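Local atomic coordinates of WbbZ protein (Klebsiella pneumoniae subsp. pneumoniae NTUH-K2044, PDB entry 6X1L), a protein that is functionally uncharacterised but is probably a polysaccharide pyruvyl transferase, adding pyruvyl groups to glycans. Residues H22-K27 against N49-I54. Numbering follows the deposited sequence.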
loop_
_atom_site.group_PDB
_atom_site.type_symbol
_atom_site.label_atom_id
_atom_site.label_comp_id
_atom_site.label_asym_id
_atom_site.label_seq_id
_atom_site.Cartn_x
_atom_site.Cartn_y
_atom_site.Cartn_z
ATOM N N HIS A 22 20.593 -26.459 10.312
ATOM C CA HIS A 22 19.385 -26.177 11.069
ATOM C C HIS A 22 18.306 -25.661 10.128
ATOM O O HIS A 22 18.590 -25.171 9.033
ATOM C CB HIS A 22 19.642 -25.144 12.180
ATOM C CG HIS A 22 20.847 -25.440 13.022
ATOM N ND1 HIS A 22 22.117 -25.041 12.669
ATOM C CD2 HIS A 22 20.972 -26.090 14.204
ATOM C CE1 HIS A 22 22.975 -25.436 13.593
ATOM N NE2 HIS A 22 22.306 -26.075 14.536
ATOM N N ARG A 23 17.058 -25.772 10.563
ATOM C CA ARG A 23 15.962 -25.209 9.790
ATOM C C ARG A 23 15.650 -23.802 10.284
ATOM O O ARG A 23 15.819 -23.481 11.464
ATOM C CB ARG A 23 14.718 -26.096 9.864
ATOM C CG ARG A 23 13.823 -25.821 11.042
ATOM C CD ARG A 23 12.538 -26.620 10.965
ATOM N NE ARG A 23 11.740 -26.448 12.174
ATOM C CZ ARG A 23 10.563 -27.026 12.381
ATOM N NH1 ARG A 23 10.039 -27.815 11.454
ATOM N NH2 ARG A 23 9.912 -26.810 13.515
ATOM N N PHE A 24 15.212 -22.954 9.358
ATOM C CA PHE A 24 15.006 -21.542 9.644
ATOM C C PHE A 24 13.573 -21.300 10.102
ATOM O O PHE A 24 12.621 -21.721 9.436
ATOM C CB PHE A 24 15.305 -20.688 8.410
ATOM C CG PHE A 24 16.759 -20.635 8.033
ATOM C CD1 PHE A 24 17.726 -21.251 8.815
ATOM C CD2 PHE A 24 17.160 -19.953 6.895
ATOM C CE1 PHE A 24 19.056 -21.193 8.463
ATOM C CE2 PHE A 24 18.494 -19.890 6.539
ATOM C CZ PHE A 24 19.442 -20.512 7.323
ATOM N N VAL A 25 13.428 -20.626 11.237
ATOM C CA VAL A 25 12.150 -20.101 11.703
ATOM C C VAL A 25 12.251 -18.587 11.603
ATOM O O VAL A 25 13.050 -17.966 12.317
ATOM C CB VAL A 25 11.831 -20.543 13.137
ATOM C CG1 VAL A 25 10.474 -20.002 13.565
ATOM C CG2 VAL A 25 11.879 -22.061 13.254
ATOM N N TYR A 26 11.460 -17.985 10.718
ATOM C CA TYR A 26 11.645 -16.590 10.337
ATOM C C TYR A 26 10.549 -15.715 10.927
ATOM O O TYR A 26 9.359 -16.025 10.797
ATOM C CB TYR A 26 11.678 -16.442 8.813
ATOM C CG TYR A 26 11.716 -15.004 8.337
ATOM C CD1 TYR A 26 12.841 -14.219 8.532
ATOM C CD2 TYR A 26 10.623 -14.436 7.684
ATOM C CE1 TYR A 26 12.884 -12.907 8.099
ATOM C CE2 TYR A 26 10.656 -13.124 7.245
ATOM C CZ TYR A 26 11.789 -12.365 7.455
ATOM O OH TYR A 26 11.834 -11.061 7.024
ATOM N N LYS A 27 10.957 -14.621 11.568
ATOM C CA LYS A 27 10.049 -13.587 12.053
ATOM C C LYS A 27 10.420 -12.279 11.370
ATOM O O LYS A 27 11.499 -11.727 11.622
ATOM C CB LYS A 27 10.119 -13.437 13.570
ATOM C CG LYS A 27 9.147 -12.390 14.106
ATOM C CD LYS A 27 7.706 -12.790 13.810
ATOM C CE LYS A 27 6.721 -11.652 14.081
ATOM N NZ LYS A 27 6.827 -10.554 13.075
ATOM N N ASN A 49 18.542 -18.014 -3.089
ATOM C CA ASN A 49 19.517 -18.936 -2.521
ATOM C C ASN A 49 18.905 -20.277 -2.137
ATOM O O ASN A 49 19.535 -21.045 -1.403
ATOM C CB ASN A 49 20.194 -18.304 -1.303
ATOM C CG ASN A 49 21.107 -17.149 -1.676
ATOM O OD1 ASN A 49 20.878 -16.009 -1.275
ATOM N ND2 ASN A 49 22.152 -17.441 -2.444
ATOM N N ALA A 50 17.693 -20.575 -2.619
ATOM C CA ALA A 50 17.002 -21.833 -2.328
ATOM C C ALA A 50 16.884 -22.091 -0.829
ATOM O O ALA A 50 16.947 -23.236 -0.380
ATOM C CB ALA A 50 17.686 -23.019 -3.015
ATOM N N LEU A 51 16.716 -21.036 -0.037
ATOM C CA LEU A 51 16.637 -21.158 1.414
ATOM C C LEU A 51 15.174 -21.283 1.820
ATOM O O LEU A 51 14.416 -20.310 1.743
ATOM C CB LEU A 51 17.296 -19.962 2.095
ATOM C CG LEU A 51 18.782 -19.773 1.796
ATOM C CD1 LEU A 51 19.274 -18.476 2.407
ATOM C CD2 LEU A 51 19.583 -20.954 2.317
ATOM N N THR A 52 14.777 -22.475 2.249
ATOM C CA THR A 52 13.431 -22.672 2.758
ATOM C C THR A 52 13.356 -22.261 4.223
ATOM O O THR A 52 14.348 -22.299 4.956
ATOM C CB THR A 52 12.995 -24.130 2.600
ATOM O OG1 THR A 52 13.877 -24.977 3.343
ATOM C CG2 THR A 52 13.027 -24.535 1.132
ATOM N N TYR A 53 12.160 -21.859 4.643
ATOM C CA TYR A 53 11.940 -21.404 6.006
ATOM C C TYR A 53 10.514 -21.744 6.409
ATOM O O TYR A 53 9.665 -22.050 5.568
ATOM C CB TYR A 53 12.191 -19.896 6.143
ATOM C CG TYR A 53 11.220 -19.038 5.347
ATOM C CD1 TYR A 53 11.440 -18.774 4.000
ATOM C CD2 TYR A 53 10.086 -18.497 5.943
ATOM C CE1 TYR A 53 10.557 -17.996 3.268
ATOM C CE2 TYR A 53 9.195 -17.714 5.216
ATOM C CZ TYR A 53 9.440 -17.469 3.882
ATOM O OH TYR A 53 8.569 -16.696 3.152
ATOM N N ILE A 54 10.266 -21.701 7.713
ATOM C CA ILE A 54 8.906 -21.781 8.232
ATOM C C ILE A 54 8.639 -20.480 8.975
ATOM O O ILE A 54 9.522 -19.986 9.695
ATOM C CB ILE A 54 8.700 -23.013 9.132
ATOM C CG1 ILE A 54 9.639 -22.978 10.338
ATOM C CG2 ILE A 54 8.896 -24.296 8.337
ATOM C CD1 ILE A 54 9.250 -23.941 11.434
#
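Ile54 sets CG1 between its backbone N and carbonyl carbon (chi1 60°) and then extends CD1, which puts that methyl over the guanidinium of Arg23. CD1 sits above the centre of the flat group, 3.5 Å from Arg23 CZ, a van der Waals contact on one face. The charge itself is met by Asp67, which forms a salt bridge with Arg23 NE. The same Ile54 methyl, CD1, lies 3.7 Å from Val25 CG2, so Arg23, Val25 and Ile54 pack together on one side of the strand pair.

On the other side, Tyr26 turns CG anti to its backbone N (chi1 174°), and its ring presents an edge to the face of the Tyr53 ring, a T-shaped pair with centroids 5.8 Å apart and planes at 74°. Tyr26 CB also packs 3.9 Å from Tyr53 CD2. Phe24 shares this face: its CB meets Tyr53 CB, while Leu51 CD1 stands at the edge of the Phe24 ring, 4.4 Å from Phe24 CE2.

Two backbone bonds tie the strands together. Ile54 N donates to Phe24 O at 2.9 Å, and Ile54 O accepts from Tyr26 N at 3.0 Å; Ile54 thus bonds to the residues before and after Val25, the pattern of a parallel bridge.

The contact closes a beta-alpha-beta unit in which helix 33-48 connects strand 23-27 to strand 53-55, at one edge of the parallel sheet within this chain. That helix ends in a Schellman motif with Ala50 at C-prime, and its Phe46 meets the rings of both tyrosines. Helix 6-21 reaches the same side through His19, beside Phe24 and Leu51, while strand 67-71 pairs with the far side of strand 23-27 and continues the parallel sheet.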